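Local coordinates for microbial serine proteinases; subtilisin (Bacillus subtilis, PDB 2GKO), which is a cold-adapted serine endopeptidase of the subtilisin family that hydrolyses peptide bonds in proteins and carries several bound calcium ions, at residues Y101-D106 with M137-S142; K11-N16 with Y90-E95; V202-S207 with S289-G294. All coordinates share one frame; numbering follows the deposited sequence.

How the contacts relate
Contact 2 is buried throughout, whereas contacts 1 and 3 are only partly buried. Contacts 1 and 2 lie on opposite sides of the chain's centre; contact 3 lies farthest out, some 18 Å from it. No two touch, but helix 248-265 borders all three. Contact 1 joins the loops that follow strands 97-102 and 133-137 by methyl packing alone, beside the pocket that holds phenylmethanesulfonic acid. Contact 2 couples methyl packing to one phenol-to-carbonyl bond and sets the N-terminal helix 8-14 on a loop. In contact 3 the bonds are backbone and water, beside the buried Val202 side chain, at the end of strand 199-202, which belongs to the same mixed sheet as 97-102 and 133-137.

Contact 1. Residues Y101-D106 with M137-S142; sequences YKVLGD and MSLGSS. With PMS (phenylmethanesulfonic acid), chain G.
Leu139 meets Val103 and Leu104 with one methyl, and these direct touches are all apolar: its CD2 lies 4.2 Å from CG2 of Val103 and 4.4 Å from CD2 of Leu104. Val103 and Leu139 meet at about a right angle, branch against branch, and Leu104 comes in with a single methyl. Leu139 reaches them because its CG stands between the backbone N and the carbonyl carbon (chi1 58°), a cramped setting that directs CD2 at the Val103-Leu104 pair. Val103 also packs on Ile115 and Ala118 of helix 112-129, and Leu139 on Pro179.

None of the charged groups bridges the two segments. Lys102 NZ pairs within 101-106, meeting Asp106 OD2 at 2.8 Å from the syn side, 28° out of the carboxylate plane. Asp106 has a second cation in Arg68, which probably favours its charged form and offsets the closeness of Arg68 to Lys102.

Backbone geometry shapes the other segment. Ser138 is the centre of an inverse gamma turn, closed by a weak bond from Leu139 N to Met137 O (3.0 Å). Phenylmethanesulfonic acid lies beside this turn, its S 3.9 Å from Ser138 O and its O2S 3.9 Å from Leu139 CA. Ser249 serves both, its O holding Ser138 OG and its N, together with Asn168 ND2, bonding the ligand.

Residues 137-142 thus supply Ser138 and Leu139 to the ligand pocket while 101-106 packs against Leu139, consistent with the substrate-binding region of subtilisins.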
# COMPACT_ATOMS: atom_id res chain seq x y z
N TYR A 101 3.54 8.32 -9.38
CA TYR A 101 4.76 8.00 -10.13
C TYR A 101 4.48 6.78 -11.02
O TYR A 101 4.27 5.66 -10.52
CB TYR A 101 5.90 7.69 -9.16
CG TYR A 101 6.55 8.87 -8.48
CD1 TYR A 101 5.99 10.16 -8.52
CD2 TYR A 101 7.74 8.70 -7.75
CE1 TYR A 101 6.60 11.25 -7.85
CE2 TYR A 101 8.36 9.76 -7.11
CZ TYR A 101 7.79 11.04 -7.15
OH TYR A 101 8.43 12.05 -6.48
N LYS A 102 4.46 6.98 -12.34
CA LYS A 102 4.18 5.89 -13.27
C LYS A 102 5.49 5.13 -13.48
O LYS A 102 6.45 5.69 -13.99
CB LYS A 102 3.58 6.39 -14.58
CG LYS A 102 3.19 5.31 -15.56
CD LYS A 102 2.46 5.89 -16.74
CE LYS A 102 2.01 4.80 -17.68
NZ LYS A 102 1.23 5.32 -18.86
N VAL A 103 5.51 3.88 -13.06
CA VAL A 103 6.66 2.98 -13.22
C VAL A 103 6.37 1.71 -14.02
O VAL A 103 7.31 0.98 -14.38
CB VAL A 103 7.24 2.59 -11.84
CG1 VAL A 103 7.52 3.82 -11.04
CG2 VAL A 103 6.33 1.60 -11.07
N LEU A 104 5.10 1.45 -14.32
CA LEU A 104 4.66 0.30 -15.09
C LEU A 104 4.11 0.88 -16.38
O LEU A 104 3.12 1.60 -16.40
CB LEU A 104 3.60 -0.47 -14.32
CG LEU A 104 4.00 -0.96 -12.92
CD1 LEU A 104 2.87 -1.75 -12.26
CD2 LEU A 104 5.23 -1.81 -13.00
N GLY A 105 4.84 0.63 -17.46
CA GLY A 105 4.70 1.41 -18.67
C GLY A 105 3.81 0.69 -19.62
O GLY A 105 3.64 -0.54 -19.53
N ASP A 106 3.24 1.44 -20.56
CA ASP A 106 2.28 0.88 -21.49
C ASP A 106 3.01 0.02 -22.53
O ASP A 106 4.12 0.36 -22.97
CB ASP A 106 1.40 1.94 -22.19
CG ASP A 106 0.96 3.08 -21.26
OD1 ASP A 106 0.16 2.87 -20.32
OD2 ASP A 106 1.37 4.25 -21.44
N MET A 137 4.18 0.30 -3.19
CA MET A 137 4.47 -0.55 -4.36
C MET A 137 3.54 -1.75 -4.37
O MET A 137 3.78 -2.77 -3.73
CB MET A 137 5.94 -0.98 -4.42
CG MET A 137 6.79 0.16 -4.86
SD MET A 137 8.48 -0.31 -5.16
CE MET A 137 9.07 -0.38 -3.58
N SER A 138 2.45 -1.60 -5.10
CA SER A 138 1.49 -2.67 -5.30
C SER A 138 1.91 -3.48 -6.51
O SER A 138 1.28 -3.48 -7.56
CB SER A 138 0.09 -2.08 -5.44
OG SER A 138 -0.40 -1.68 -4.19
N LEU A 139 3.05 -4.15 -6.34
CA LEU A 139 3.66 -4.87 -7.44
C LEU A 139 4.59 -5.89 -6.82
O LEU A 139 4.99 -5.78 -5.67
CB LEU A 139 4.37 -3.91 -8.39
CG LEU A 139 5.47 -3.01 -7.84
CD1 LEU A 139 6.79 -3.74 -7.79
CD2 LEU A 139 5.61 -1.72 -8.65
N GLY A 140 4.91 -6.92 -7.59
CA GLY A 140 5.77 -7.94 -7.05
C GLY A 140 6.24 -8.89 -8.11
O GLY A 140 5.67 -8.97 -9.19
N SER A 141 7.32 -9.58 -7.80
CA SER A 141 7.86 -10.63 -8.65
C SER A 141 8.50 -11.66 -7.72
O SER A 141 8.88 -11.35 -6.61
CB SER A 141 8.86 -10.01 -9.63
OG SER A 141 9.92 -10.87 -9.97
N SER A 142 8.61 -12.90 -8.18
CA SER A 142 9.22 -13.96 -7.38
C SER A 142 10.71 -13.75 -7.23
O SER A 142 11.30 -14.21 -6.25
CB SER A 142 8.98 -15.33 -8.03
OG SER A 142 9.41 -15.32 -9.38
C PMS G . -0.86 -6.64 -8.58
S PMS G . -0.65 -6.76 -6.91
C1 PMS G . -2.28 -6.31 -8.99
C2 PMS G . -3.20 -7.33 -9.27
C3 PMS G . -4.50 -7.02 -9.68
C4 PMS G . -4.87 -5.69 -9.85
C5 PMS G . -3.95 -4.67 -9.61
C6 PMS G . -2.66 -4.99 -9.20
O2S PMS G . 0.69 -7.25 -6.69
O1S PMS G . -1.77 -7.57 -6.43

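Contact 2. Residues K11-N16 with Y90-E95; sequences KAIYNN and YGVAPE
Tyr14 reaches across with its phenol hydroxyl, whose oxygen donates to Val92 O at 2.6 Å. The bond is short and runs in the carbonyl plane, with a C=O...donor angle of 153°. Val92 O also lies at the edge of the Tyr14 ring, near the ring plane. The ring is brought there by an unusual first torsion, chi1 -97°, well away from a staggered value, which swings the phenol across to the loop although the CB of Tyr14 does not face it. The same hydroxyl receives Ser23 N and has a weak bond with Lys261 NZ, so its buried oxygen is both donor and acceptor.

Val92 spreads its two methyls over two neighbours of the helix. CG1, anti to the backbone N (chi1 176°), lies 4.1 Å from Tyr14 CE2, while CG2 turns to Ile13 and approaches its CG2 to 3.8 Å. Ile13 and Val92 meet at about a right angle. It is the branch methyl of Ile13, not its longer CG1 arm, that makes the touch. A phenylalanine in place of Tyr14 would probably keep much of the ring packing but leave both Val92 O and Ser23 N without the hydroxyl that joins them.

Asn15, with positive phi, ends the helix in a Schellman motif, in which Asn16 N bonds to Lys11 O at 3.1 Å.

Helix 8-14 thus rests by its last turn on the loop between helix 71-80 and strand 97-102. The loop is tied back to helix 71-80 by the backbone bond of Val92 with Ser78, and helix 248-265 also packs on the pair, His254 touching both Ile13 and Val92.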
# COMPACT_ATOMS: atom_id res chain seq x y z
N LYS A 11 -14.14 0.58 6.04
CA LYS A 11 -14.87 0.37 7.29
C LYS A 11 -14.10 -0.58 8.18
O LYS A 11 -13.99 -0.37 9.38
CB LYS A 11 -16.28 -0.15 7.05
CG LYS A 11 -17.20 0.84 6.37
CD LYS A 11 -18.66 0.33 6.43
CE LYS A 11 -19.67 1.34 5.95
NZ LYS A 11 -19.84 1.36 4.48
N ALA A 12 -13.52 -1.64 7.61
CA ALA A 12 -12.75 -2.59 8.40
C ALA A 12 -11.52 -2.00 9.05
O ALA A 12 -11.28 -2.16 10.24
CB ALA A 12 -12.39 -3.80 7.58
N ILE A 13 -10.71 -1.28 8.28
CA ILE A 13 -9.52 -0.70 8.85
C ILE A 13 -9.85 0.47 9.82
O ILE A 13 -9.08 0.72 10.74
CB ILE A 13 -8.46 -0.34 7.74
CG1 ILE A 13 -7.07 -0.18 8.35
CG2 ILE A 13 -8.83 0.90 6.95
CD1 ILE A 13 -5.94 -0.25 7.29
N TYR A 14 -10.98 1.15 9.61
CA TYR A 14 -11.44 2.21 10.51
C TYR A 14 -12.15 1.61 11.72
O TYR A 14 -12.33 2.31 12.74
CB TYR A 14 -12.39 3.19 9.79
CG TYR A 14 -11.65 4.40 9.31
CD1 TYR A 14 -11.70 5.60 10.00
CD2 TYR A 14 -10.81 4.32 8.20
CE1 TYR A 14 -10.95 6.71 9.58
CE2 TYR A 14 -10.06 5.41 7.78
CZ TYR A 14 -10.14 6.60 8.47
OH TYR A 14 -9.40 7.67 8.05
N ASN A 15 -12.53 0.34 11.61
CA ASN A 15 -13.25 -0.38 12.68
C ASN A 15 -14.55 0.34 13.04
O ASN A 15 -14.81 0.65 14.20
CB ASN A 15 -12.33 -0.58 13.88
CG ASN A 15 -12.77 -1.75 14.79
OD1 ASN A 15 -12.08 -2.05 15.75
ND2 ASN A 15 -13.91 -2.37 14.50
N ASN A 16 -15.37 0.60 12.03
CA ASN A 16 -16.66 1.23 12.21
C ASN A 16 -17.61 0.82 11.10
O ASN A 16 -17.42 1.18 9.94
CB ASN A 16 -16.49 2.76 12.24
CG ASN A 16 -17.78 3.50 12.51
OD1 ASN A 16 -18.87 2.94 12.43
ND2 ASN A 16 -17.66 4.79 12.81
N TYR A 90 -14.14 7.25 -0.46
CA TYR A 90 -13.16 7.67 0.52
C TYR A 90 -12.11 6.58 0.67
O TYR A 90 -12.44 5.38 0.72
CB TYR A 90 -13.82 7.90 1.88
CG TYR A 90 -14.61 9.18 1.97
CD1 TYR A 90 -15.97 9.19 1.67
CD2 TYR A 90 -14.01 10.36 2.36
CE1 TYR A 90 -16.71 10.38 1.76
CE2 TYR A 90 -14.74 11.55 2.45
CZ TYR A 90 -16.07 11.55 2.16
OH TYR A 90 -16.75 12.75 2.27
N GLY A 91 -10.86 7.00 0.75
CA GLY A 91 -9.77 6.13 1.14
C GLY A 91 -9.36 6.40 2.57
O GLY A 91 -9.96 7.19 3.31
N VAL A 92 -8.29 5.75 2.97
CA VAL A 92 -7.92 5.69 4.37
C VAL A 92 -7.43 7.06 4.89
O VAL A 92 -7.75 7.46 6.02
CB VAL A 92 -6.84 4.59 4.64
CG1 VAL A 92 -6.39 4.62 6.07
CG2 VAL A 92 -7.37 3.20 4.29
N ALA A 93 -6.65 7.77 4.07
CA ALA A 93 -6.02 9.05 4.47
C ALA A 93 -6.37 10.12 3.44
O ALA A 93 -5.53 10.51 2.62
CB ALA A 93 -4.53 8.88 4.57
N PRO A 94 -7.60 10.63 3.47
CA PRO A 94 -8.08 11.54 2.42
C PRO A 94 -7.44 12.93 2.41
O PRO A 94 -7.72 13.69 1.49
CB PRO A 94 -9.57 11.65 2.73
CG PRO A 94 -9.62 11.51 4.23
CD PRO A 94 -8.64 10.38 4.49
N GLU A 95 -6.66 13.25 3.43
CA GLU A 95 -5.92 14.52 3.45
C GLU A 95 -4.46 14.38 3.04
O GLU A 95 -3.74 15.37 2.98
CB GLU A 95 -5.95 15.11 4.84
CG GLU A 95 -7.37 15.44 5.29
CD GLU A 95 -7.42 15.88 6.73
OE1 GLU A 95 -6.65 16.77 7.11
OE2 GLU A 95 -8.23 15.33 7.50

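Contact 3. Residues V202-S207 with S289-G294; sequences VADFSS and SGNSAG. With CA (calcium ion), chain D.
Residues 289-294, part of the calcium-binding loop 286-298, dock here on the end of strand 199-202, joined by one backbone hydrogen bond and a bridging water. Val202 N donates to Ser289 O over 3.0 Å, almost straight at 173°, although the donor stands above the carbonyl plane, 37° out of it. Val202 CG2 touches the same oxygen, Ser289 O, at 3.6 Å.

Next to it the backbones come very close. Gly290 has positive phi, with Val202 O 3.8 Å from its CA; a CB would collide with Val202 CB and with the carbonyl of the preceding residue, so the position calls for glycine. Gly290 also starts a type II turn to Ala293, while on the other segment a type I turn runs from Ala203 to Ser206.

Beyond Gly290 the two turns are linked by one water. It accepts from Asn291 N and donates to Val202 O at 2.7 Å and to Asp204 OD1 at 2.6 Å, three bonds that would probably help to hold the carboxylate, whose salt-bridge partner is Arg201, near the loop. The side chains of Asp204 and Asn291 only approach, OD1 to OD1 at 3.7 Å with carboxylate and amide planes 42° apart; both oxygens are acceptors and make no bond to each other. Arg208 ties the segments together from outside, bonding Asn291 O as well as Ala203 O and Ser206 O.

The loop then runs into its metal site, which Asp286, Ile287, Gly296 and Asp298 help to build: Gly294 O binds the calcium ion at 2.3 Å, and the oxygen of a water is a further ligand, 2.4 Å from the calcium ion.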
# COMPACT_ATOMS: atom_id res chain seq x y z
N VAL A 202 -7.34 -14.32 6.09
CA VAL A 202 -6.38 -14.08 5.01
C VAL A 202 -6.91 -14.80 3.77
O VAL A 202 -7.29 -15.97 3.84
CB VAL A 202 -4.98 -14.61 5.32
CG1 VAL A 202 -4.02 -14.28 4.16
CG2 VAL A 202 -4.44 -14.01 6.63
N ALA A 203 -6.89 -14.11 2.63
CA ALA A 203 -7.28 -14.72 1.38
C ALA A 203 -6.28 -15.79 0.96
O ALA A 203 -5.10 -15.62 1.12
CB ALA A 203 -7.45 -13.64 0.32
N ASP A 204 -6.78 -16.90 0.42
CA ASP A 204 -5.93 -17.99 -0.04
C ASP A 204 -4.86 -17.52 -1.03
O ASP A 204 -3.76 -18.03 -1.00
CB ASP A 204 -6.75 -19.10 -0.72
CG ASP A 204 -7.70 -19.82 0.20
OD1 ASP A 204 -7.69 -19.58 1.44
OD2 ASP A 204 -8.49 -20.66 -0.26
N PHE A 205 -5.17 -16.54 -1.88
CA PHE A 205 -4.19 -16.08 -2.88
C PHE A 205 -3.00 -15.33 -2.31
O PHE A 205 -1.98 -15.18 -2.97
CB PHE A 205 -4.85 -15.25 -3.99
CG PHE A 205 -5.33 -13.89 -3.55
CD1 PHE A 205 -4.42 -12.86 -3.34
CD2 PHE A 205 -6.68 -13.65 -3.35
CE1 PHE A 205 -4.85 -11.60 -2.92
CE2 PHE A 205 -7.12 -12.38 -2.94
CZ PHE A 205 -6.20 -11.37 -2.71
N SER A 206 -3.13 -14.83 -1.10
CA SER A 206 -2.11 -13.95 -0.55
C SER A 206 -0.80 -14.72 -0.30
O SER A 206 -0.83 -15.81 0.28
CB SER A 206 -2.66 -13.33 0.74
OG SER A 206 -1.84 -12.30 1.23
N SER A 207 0.33 -14.18 -0.74
CA SER A 207 1.61 -14.85 -0.59
C SER A 207 1.98 -14.96 0.88
O SER A 207 1.84 -14.00 1.65
CB SER A 207 2.70 -14.10 -1.33
OG SER A 207 2.56 -14.25 -2.75
N SER A 289 -7.17 -16.59 11.11
CA SER A 289 -7.82 -17.45 10.13
C SER A 289 -7.26 -17.23 8.74
O SER A 289 -6.78 -16.15 8.42
CB SER A 289 -9.33 -17.26 10.11
OG SER A 289 -9.69 -15.91 9.91
N GLY A 290 -7.35 -18.29 7.94
CA GLY A 290 -6.68 -18.38 6.65
C GLY A 290 -5.63 -19.47 6.72
O GLY A 290 -5.13 -19.84 7.80
N ASN A 291 -5.25 -20.01 5.57
CA ASN A 291 -4.27 -21.08 5.54
C ASN A 291 -2.97 -20.63 6.19
O ASN A 291 -2.44 -19.60 5.84
CB ASN A 291 -3.98 -21.54 4.11
CG ASN A 291 -5.19 -22.17 3.40
OD1 ASN A 291 -6.33 -22.03 3.82
ND2 ASN A 291 -4.91 -22.86 2.32
N SER A 292 -2.50 -21.40 7.18
CA SER A 292 -1.26 -21.12 7.92
C SER A 292 -1.37 -19.94 8.90
O SER A 292 -0.37 -19.54 9.50
CB SER A 292 -0.03 -20.93 7.01
OG SER A 292 0.16 -22.07 6.18
N ALA A 293 -2.56 -19.38 9.05
CA ALA A 293 -2.77 -18.37 10.08
C ALA A 293 -3.01 -19.07 11.41
O ALA A 293 -3.61 -20.15 11.46
CB ALA A 293 -3.94 -17.48 9.74
N GLY A 294 -2.54 -18.45 12.49
CA GLY A 294 -2.85 -18.93 13.82
C GLY A 294 -2.47 -17.91 14.86
O GLY A 294 -2.23 -16.74 14.58
CA CA D . -1.83 -14.65 13.83
O HOH W 1 -6.30 -18.42 3.31
O HOH W 2 -1.47 -12.49 12.76